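Local coordinates for 2-c-methyl-d-erythritol 4-phosphate cytidylyltransferase (Streptococcus pneumoniae, PDB 2VSI), which catalyses the transfer of the cytidylyl group of CTP to D-ribitol 5-phosphate, giving CDP-L-ribitol and diphosphate, at residues 104-109 and 173-178; 114-119 and 168-173. One frame throughout, in Å; residues are numbered along the deposited sequence.

Contact 1. Residues 104-109 and 173-178; sequences TPEDIV and TFRCKD. With CA (calcium ion), chain E.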
loop_
_atom_site.group_PDB
_atom_site.type_symbol
_atom_site.label_atom_id
_atom_site.label_comp_id
_atom_site.label_asym_id
_atom_site.label_seq_id
_atom_site.Cartn_x
_atom_site.Cartn_y
_atom_site.Cartn_z
ATOM N N THR B 104 -4.791 -14.456 -33.434
ATOM C CA THR B 104 -5.740 -15.554 -33.299
ATOM C C THR B 104 -6.477 -15.374 -31.963
ATOM O O THR B 104 -5.835 -15.219 -30.927
ATOM C CB THR B 104 -5.040 -16.936 -33.394
ATOM O OG1 THR B 104 -4.433 -17.272 -32.140
ATOM C CG2 THR B 104 -3.975 -16.937 -34.490
ATOM N N PRO B 105 -7.827 -15.391 -31.987
ATOM C CA PRO B 105 -8.696 -14.984 -30.873
ATOM C C PRO B 105 -8.247 -15.364 -29.454
ATOM O O PRO B 105 -8.658 -14.708 -28.490
ATOM C CB PRO B 105 -10.020 -15.675 -31.206
ATOM C CG PRO B 105 -10.057 -15.681 -32.676
ATOM C CD PRO B 105 -8.628 -15.847 -33.142
ATOM N N GLU B 106 -7.420 -16.402 -29.328
ATOM C CA GLU B 106 -7.001 -16.900 -28.014
ATOM C C GLU B 106 -5.600 -16.450 -27.588
ATOM O O GLU B 106 -5.229 -16.625 -26.427
ATOM C CB GLU B 106 -7.124 -18.428 -27.944
ATOM C CG GLU B 106 -8.528 -18.967 -28.239
ATOM C CD GLU B 106 -9.532 -18.706 -27.121
ATOM O OE1 GLU B 106 -9.179 -18.896 -25.935
ATOM O OE2 GLU B 106 -10.681 -18.322 -27.431
ATOM N N ASP B 107 -4.830 -15.883 -28.521
ATOM C CA ASP B 107 -3.480 -15.374 -28.235
ATOM C C ASP B 107 -3.469 -14.419 -27.031
ATOM O O ASP B 107 -4.090 -13.353 -27.065
ATOM C CB ASP B 107 -2.871 -14.677 -29.468
ATOM C CG ASP B 107 -2.471 -15.654 -30.569
ATOM O OD1 ASP B 107 -2.099 -16.802 -30.248
ATOM O OD2 ASP B 107 -2.526 -15.279 -31.765
ATOM N N ILE B 108 -2.764 -14.817 -25.972
ATOM C CA ILE B 108 -2.683 -14.021 -24.745
ATOM C C ILE B 108 -1.443 -13.117 -24.687
ATOM O O ILE B 108 -0.397 -13.433 -25.261
ATOM C CB ILE B 108 -2.756 -14.903 -23.460
ATOM C CG1 ILE B 108 -1.622 -15.940 -23.434
ATOM C CG2 ILE B 108 -4.125 -15.569 -23.340
ATOM C CD1 ILE B 108 -1.300 -16.476 -22.046
ATOM N N VAL B 109 -1.583 -11.991 -23.991
ATOM C CA VAL B 109 -0.467 -11.082 -23.728
ATOM C C VAL B 109 -0.255 -10.927 -22.224
ATOM O O VAL B 109 -1.202 -10.666 -21.482
ATOM C CB VAL B 109 -0.653 -9.686 -24.420
ATOM C CG1 VAL B 109 -2.083 -9.191 -24.308
ATOM C CG2 VAL B 109 0.315 -8.643 -23.860
ATOM N N THR B 173 -2.717 -10.091 -17.307
ATOM C CA THR B 173 -2.706 -10.945 -18.496
ATOM C C THR B 173 -4.089 -11.132 -19.109
ATOM O O THR B 173 -5.090 -11.186 -18.388
ATOM C CB THR B 173 -2.079 -12.313 -18.173
ATOM O OG1 THR B 173 -0.732 -12.107 -17.737
ATOM C CG2 THR B 173 -2.081 -13.242 -19.382
ATOM N N PHE B 174 -4.125 -11.217 -20.441
ATOM C CA PHE B 174 -5.365 -11.392 -21.199
ATOM C C PHE B 174 -5.130 -11.723 -22.675
ATOM O O PHE B 174 -4.008 -11.636 -23.178
ATOM C CB PHE B 174 -6.252 -10.143 -21.093
ATOM C CG PHE B 174 -5.502 -8.841 -21.236
ATOM C CD1 PHE B 174 -5.086 -8.389 -22.482
ATOM C CD2 PHE B 174 -5.239 -8.055 -20.119
ATOM C CE1 PHE B 174 -4.406 -7.191 -22.611
ATOM C CE2 PHE B 174 -4.564 -6.850 -20.237
ATOM C CZ PHE B 174 -4.146 -6.420 -21.485
ATOM N N ARG B 175 -6.209 -12.103 -23.357
ATOM C CA ARG B 175 -6.202 -12.336 -24.790
ATOM C C ARG B 175 -6.199 -11.009 -25.522
ATOM O O ARG B 175 -6.906 -10.082 -25.135
ATOM C CB ARG B 175 -7.420 -13.164 -25.191
ATOM C CG ARG B 175 -7.299 -14.605 -24.757
ATOM C CD ARG B 175 -8.595 -15.360 -24.851
ATOM N NE ARG B 175 -8.492 -16.643 -24.159
ATOM C CZ ARG B 175 -8.650 -16.805 -22.847
ATOM N NH1 ARG B 175 -8.918 -15.765 -22.067
ATOM N NH2 ARG B 175 -8.533 -18.012 -22.313
ATOM N N CYS B 176 -5.397 -10.928 -26.580
ATOM C CA CYS B 176 -5.196 -9.685 -27.328
ATOM C C CYS B 176 -6.478 -9.142 -27.944
ATOM O O CYS B 176 -6.784 -7.957 -27.793
ATOM C CB CYS B 176 -4.134 -9.884 -28.404
ATOM S SG CYS B 176 -2.564 -10.403 -27.717
ATOM N N LYS B 177 -7.224 -10.011 -28.623
ATOM C CA LYS B 177 -8.499 -9.630 -29.219
ATOM C C LYS B 177 -9.495 -9.181 -28.146
ATOM O O LYS B 177 -10.240 -8.220 -28.347
ATOM C CB LYS B 177 -9.076 -10.782 -30.047
ATOM C CG LYS B 177 -10.235 -10.382 -30.951
ATOM C CD LYS B 177 -10.756 -11.576 -31.735
ATOM C CE LYS B 177 -12.051 -11.248 -32.451
ATOM N NZ LYS B 177 -13.166 -11.034 -31.490
ATOM N N ASP B 178 -9.485 -9.872 -27.007
ATOM C CA ASP B 178 -10.399 -9.585 -25.905
ATOM C C ASP B 178 -10.285 -8.155 -25.389
ATOM O O ASP B 178 -11.295 -7.500 -25.135
ATOM C CB ASP B 178 -10.178 -10.574 -24.762
ATOM C CG ASP B 178 -10.838 -11.909 -25.012
ATOM O OD1 ASP B 178 -11.025 -12.278 -26.191
ATOM O OD2 ASP B 178 -11.176 -12.593 -24.022
HETATM CA CA CA E . -12.987 -17.956 -25.886
#

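Contact 2. Residues 114-119 and 168-173; sequences SVRPFI and GQTPQT. With CDF (4-amino-1-{5-O-[(R)-hydroxy(phosphonooxy)phosphoryl]-alpha-D-arabinofuranosyl}pyrimidin-2(1H)-one), chain D.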
loop_
_atom_site.group_PDB
_atom_site.type_symbol
_atom_site.label_atom_id
_atom_site.label_comp_id
_atom_site.label_asym_id
_atom_site.label_seq_id
_atom_site.Cartn_x
_atom_site.Cartn_y
_atom_site.Cartn_z
ATOM N N SER B 114 7.664 -2.164 -16.829
ATOM C CA SER B 114 9.126 -2.208 -16.986
ATOM C C SER B 114 9.873 -1.858 -15.696
ATOM O O SER B 114 11.003 -2.299 -15.503
ATOM C CB SER B 114 9.581 -1.259 -18.096
ATOM O OG SER B 114 9.412 0.098 -17.715
ATOM N N VAL B 115 9.231 -1.062 -14.836
ATOM C CA VAL B 115 9.792 -0.635 -13.536
ATOM C C VAL B 115 9.494 -1.612 -12.395
ATOM O O VAL B 115 9.573 -1.252 -11.217
ATOM C CB VAL B 115 9.298 0.785 -13.120
ATOM C CG1 VAL B 115 9.901 1.866 -14.020
ATOM C CG2 VAL B 115 7.764 0.864 -13.093
ATOM N N ARG B 116 9.134 -2.840 -12.762
ATOM C CA ARG B 116 8.938 -3.939 -11.822
ATOM C C ARG B 116 9.864 -5.080 -12.230
ATOM O O ARG B 116 9.410 -6.057 -12.841
ATOM C CB ARG B 116 7.477 -4.406 -11.837
ATOM C CG ARG B 116 6.534 -3.558 -10.997
ATOM C CD ARG B 116 5.156 -4.173 -10.927
ATOM N NE ARG B 116 4.472 -3.873 -9.666
ATOM C CZ ARG B 116 3.577 -2.898 -9.488
ATOM N NH1 ARG B 116 3.241 -2.089 -10.489
ATOM N NH2 ARG B 116 3.010 -2.728 -8.300
ATOM N N PRO B 117 11.171 -4.951 -11.926
ATOM C CA PRO B 117 12.166 -5.928 -12.378
ATOM C C PRO B 117 12.301 -7.161 -11.484
ATOM O O PRO B 117 13.012 -8.100 -11.847
ATOM C CB PRO B 117 13.463 -5.123 -12.362
ATOM C CG PRO B 117 13.278 -4.154 -11.259
ATOM C CD PRO B 117 11.798 -3.865 -11.150
ATOM N N PHE B 118 11.617 -7.164 -10.339
ATOM C CA PHE B 118 11.705 -8.280 -9.377
ATOM C C PHE B 118 10.566 -9.285 -9.525
ATOM O O PHE B 118 10.116 -9.902 -8.558
ATOM C CB PHE B 118 11.818 -7.763 -7.936
ATOM C CG PHE B 118 13.007 -6.876 -7.714
ATOM C CD1 PHE B 118 14.277 -7.421 -7.563
ATOM C CD2 PHE B 118 12.859 -5.494 -7.674
ATOM C CE1 PHE B 118 15.391 -6.602 -7.367
ATOM C CE2 PHE B 118 13.961 -4.666 -7.476
ATOM C CZ PHE B 118 15.231 -5.222 -7.321
ATOM N N ILE B 119 10.107 -9.438 -10.756
ATOM C CA ILE B 119 9.117 -10.440 -11.085
ATOM C C ILE B 119 9.836 -11.791 -11.195
ATOM O O ILE B 119 10.922 -11.865 -11.759
ATOM C CB ILE B 119 8.370 -10.045 -12.385
ATOM C CG1 ILE B 119 7.425 -11.156 -12.855
ATOM C CG2 ILE B 119 9.356 -9.609 -13.477
ATOM C CD1 ILE B 119 6.570 -10.763 -14.040
ATOM N N GLY B 168 -2.954 -3.811 -6.255
ATOM C CA GLY B 168 -2.726 -4.122 -7.655
ATOM C C GLY B 168 -1.250 -4.097 -7.974
ATOM O O GLY B 168 -0.517 -3.236 -7.492
ATOM N N GLN B 169 -0.816 -5.068 -8.770
ATOM C CA GLN B 169 0.548 -5.120 -9.284
ATOM C C GLN B 169 0.473 -5.374 -10.781
ATOM O O GLN B 169 -0.552 -5.110 -11.404
ATOM C CB GLN B 169 1.354 -6.230 -8.593
ATOM C CG GLN B 169 1.624 -5.987 -7.107
ATOM C CD GLN B 169 2.557 -7.012 -6.500
ATOM O OE1 GLN B 169 2.995 -7.944 -7.171
ATOM N NE2 GLN B 169 2.863 -6.847 -5.219
ATOM N N THR B 170 1.579 -5.832 -11.355
ATOM C CA THR B 170 1.595 -6.485 -12.659
ATOM C C THR B 170 2.489 -7.710 -12.452
ATOM O O THR B 170 3.306 -7.705 -11.523
ATOM C CB THR B 170 2.150 -5.582 -13.800
ATOM O OG1 THR B 170 3.571 -5.425 -13.670
ATOM C CG2 THR B 170 1.467 -4.211 -13.823
ATOM N N PRO B 171 2.371 -8.750 -13.309
ATOM C CA PRO B 171 1.582 -8.925 -14.533
ATOM C C PRO B 171 0.070 -8.731 -14.455
ATOM O O PRO B 171 -0.576 -9.018 -13.430
ATOM C CB PRO B 171 1.874 -10.373 -14.932
ATOM C CG PRO B 171 3.178 -10.663 -14.354
ATOM C CD PRO B 171 3.190 -9.945 -13.043
ATOM N N GLN B 172 -0.464 -8.219 -15.561
ATOM C CA GLN B 172 -1.884 -8.292 -15.886
ATOM C C GLN B 172 -1.973 -8.990 -17.243
ATOM O O GLN B 172 -1.352 -8.544 -18.213
ATOM C CB GLN B 172 -2.513 -6.900 -15.939
ATOM C CG GLN B 172 -2.421 -6.121 -14.632
ATOM C CD GLN B 172 -3.200 -4.818 -14.665
ATOM O OE1 GLN B 172 -3.290 -4.161 -15.703
ATOM N NE2 GLN B 172 -3.768 -4.436 -13.523
ATOM N N THR B 173 -2.717 -10.091 -17.307
ATOM C CA THR B 173 -2.706 -10.945 -18.496
ATOM C C THR B 173 -4.089 -11.132 -19.109
ATOM O O THR B 173 -5.090 -11.186 -18.388
ATOM C CB THR B 173 -2.079 -12.313 -18.173
ATOM O OG1 THR B 173 -0.732 -12.107 -17.737
ATOM C CG2 THR B 173 -2.081 -13.242 -19.382
HETATM O O3B CDF D . 1.508 4.098 -13.866
HETATM P PB CDF D . 2.333 5.354 -13.705
HETATM O O1B CDF D . 1.782 6.328 -12.690
HETATM O O2B CDF D . 2.766 5.996 -15.004
HETATM O O3A CDF D . 3.702 4.842 -13.021
HETATM P PA CDF D . 4.839 4.058 -13.853
HETATM O O1A CDF D . 5.375 4.987 -14.917
HETATM O O2A CDF D . 5.806 3.464 -12.858
HETATM O "O5'" CDF D . 4.005 2.867 -14.554
HETATM C "C5'" CDF D . 4.633 1.658 -14.984
HETATM C "C4'" CDF D . 4.849 1.638 -16.497
HETATM O "O4'" CDF D . 3.798 2.323 -17.192
HETATM C "C3'" CDF D . 6.159 2.321 -16.866
HETATM O "O3'" CDF D . 7.108 1.366 -17.346
HETATM C "C2'" CDF D . 5.797 3.347 -17.927
HETATM O "O2'" CDF D . 6.517 4.564 -17.716
HETATM C "C1'" CDF D . 4.302 3.557 -17.717
HETATM N N1 CDF D . 3.599 4.005 -18.927
HETATM C C2 CDF D . 3.376 3.170 -20.052
HETATM O O2 CDF D . 3.774 1.990 -20.074
HETATM N N3 CDF D . 2.722 3.658 -21.132
HETATM C C4 CDF D . 2.274 4.936 -21.148
HETATM N N4 CDF D . 1.622 5.411 -22.231
HETATM C C6 CDF D . 3.155 5.270 -18.941
HETATM C C5 CDF D . 2.483 5.768 -20.054
#

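Contact 1. Residues 104-109 and 173-178
Val109 and Phe174 face each other as an antiparallel hydrogen-bonded pair. Val109 N gives to Phe174 O at 2.6 Å, N-H...O 170°, and Phe174 N gives back to Val109 O at 3.2 Å. The neighbouring pair, Ile108 with Arg175, is non-hydrogen-bonded, its CA atoms 3.9 Å apart. A third backbone bond, Cys176 N to Asp107 O at 2.8 Å, continues the pairing into helix 176-185, with Arg175 at its N-cap.

One set of apolar contacts lies on the sheet face that carries Val109 and Phe174. Their side chains run side by side, and Val109 CG1, set between its own N and carbonyl carbon (chi1 41°), comes within 3.5 Å of Phe174 CE1 and 3.6 Å of Cys176 SG. Helix 86-100 touches this face through Ile90 and Ile94. Away from it, Ile108 CG2 packs on Arg175 CG.

Charged groups gather at the outer end. Arg175 NE makes a salt bridge to Glu106 OE1 at 2.9 Å; the oxygen is approached from above its carboxylate plane, which stands 63° from the guanidinium. Glu106 OE2 binds the calcium ion at 2.8 Å, dividing the carboxylate between two cations. Across the type I turn Thr104-Asp107, Asp107 OD2 accepts from Thr104 N and OG1, and OD1 from Met2 N.

The arrangement is an antiparallel strand pair within a mixed GT-A-type sheet, running from a beta turn to a helix N-terminus.

Contact 2. Residues 114-119 and 168-173
The guanidinium of Arg116 lies with one face against the backbone of Gln169 and Thr170: Gln169 CA stands 3.6 Å above its plane and Thr170 N 3.8 Å, both displaced toward the rim. Gly168 O approaches the group obliquely, 3.7 Å from Arg116 NH2. The side chains of Arg116 and Gln169 cross at about a right angle, their flat groups 31° apart, and the touching atom of the Gln169 side chain is CG, 3.7 Å from Arg116 NH2. The amide itself is held by Asn217 and by Glu214 O.

The backbones stand well apart here, Arg116 and Thr170 being the nearest CA pair, and the Arg116 side chain, bent at chi3 (149°), makes the approach. Along the way CD passes 3.4 Å from Thr170 OG1. Asp113, just before the loop, bonds both partners: a salt bridge with Arg116 NH1 and a hydrogen bond with Thr170 OG1.

Farther along, the contact is apolar. Ile119 extends with CG1 anti to its backbone N (chi1 174°), and its end, CD1, reaches the CG corner of the Pro171 ring, 3.4 Å away. A cis peptide precedes Pro171, where strand 165-175 turns a corner at Thr170.

On the nucleotide side, Ser114 OG lies 2.7 Å from O3' of the bound cytidine diphosphate analogue, and Val115 CG2 is 3.3 Å from its O2A. The site is that of an IspD/TarI cytidylyltransferase: the loop after strand 108-113 borders the CTP pocket and packs, through Arg116 and Ile119, on strand 165-175, the neighbour of 108-113 in the sheet, at the corner by Thr170.

Contacts 1 and 2 use successive parts of strand 165-175, contact 1 its C-terminal end and contact 2 the part before it, share Thr173 and have centres about 18 Å apart. Contact 2 lies deep, its centre about 5 Å from that of the chain; contact 1, at about 15 Å, is partly buried and reaches the surface at its turn. Their chemistry follows this placement. In contact 1, neighbouring strands are joined by backbone hydrogen bonds, with a salt bridge and calcium at the outer end. In contact 2, the loop after strand 108-113 meets strand 165-175 through the side chains of Arg116 and Ile119, which pack on backbone as well as side-chain atoms, while Ser114 and Val115 touch the nucleotide.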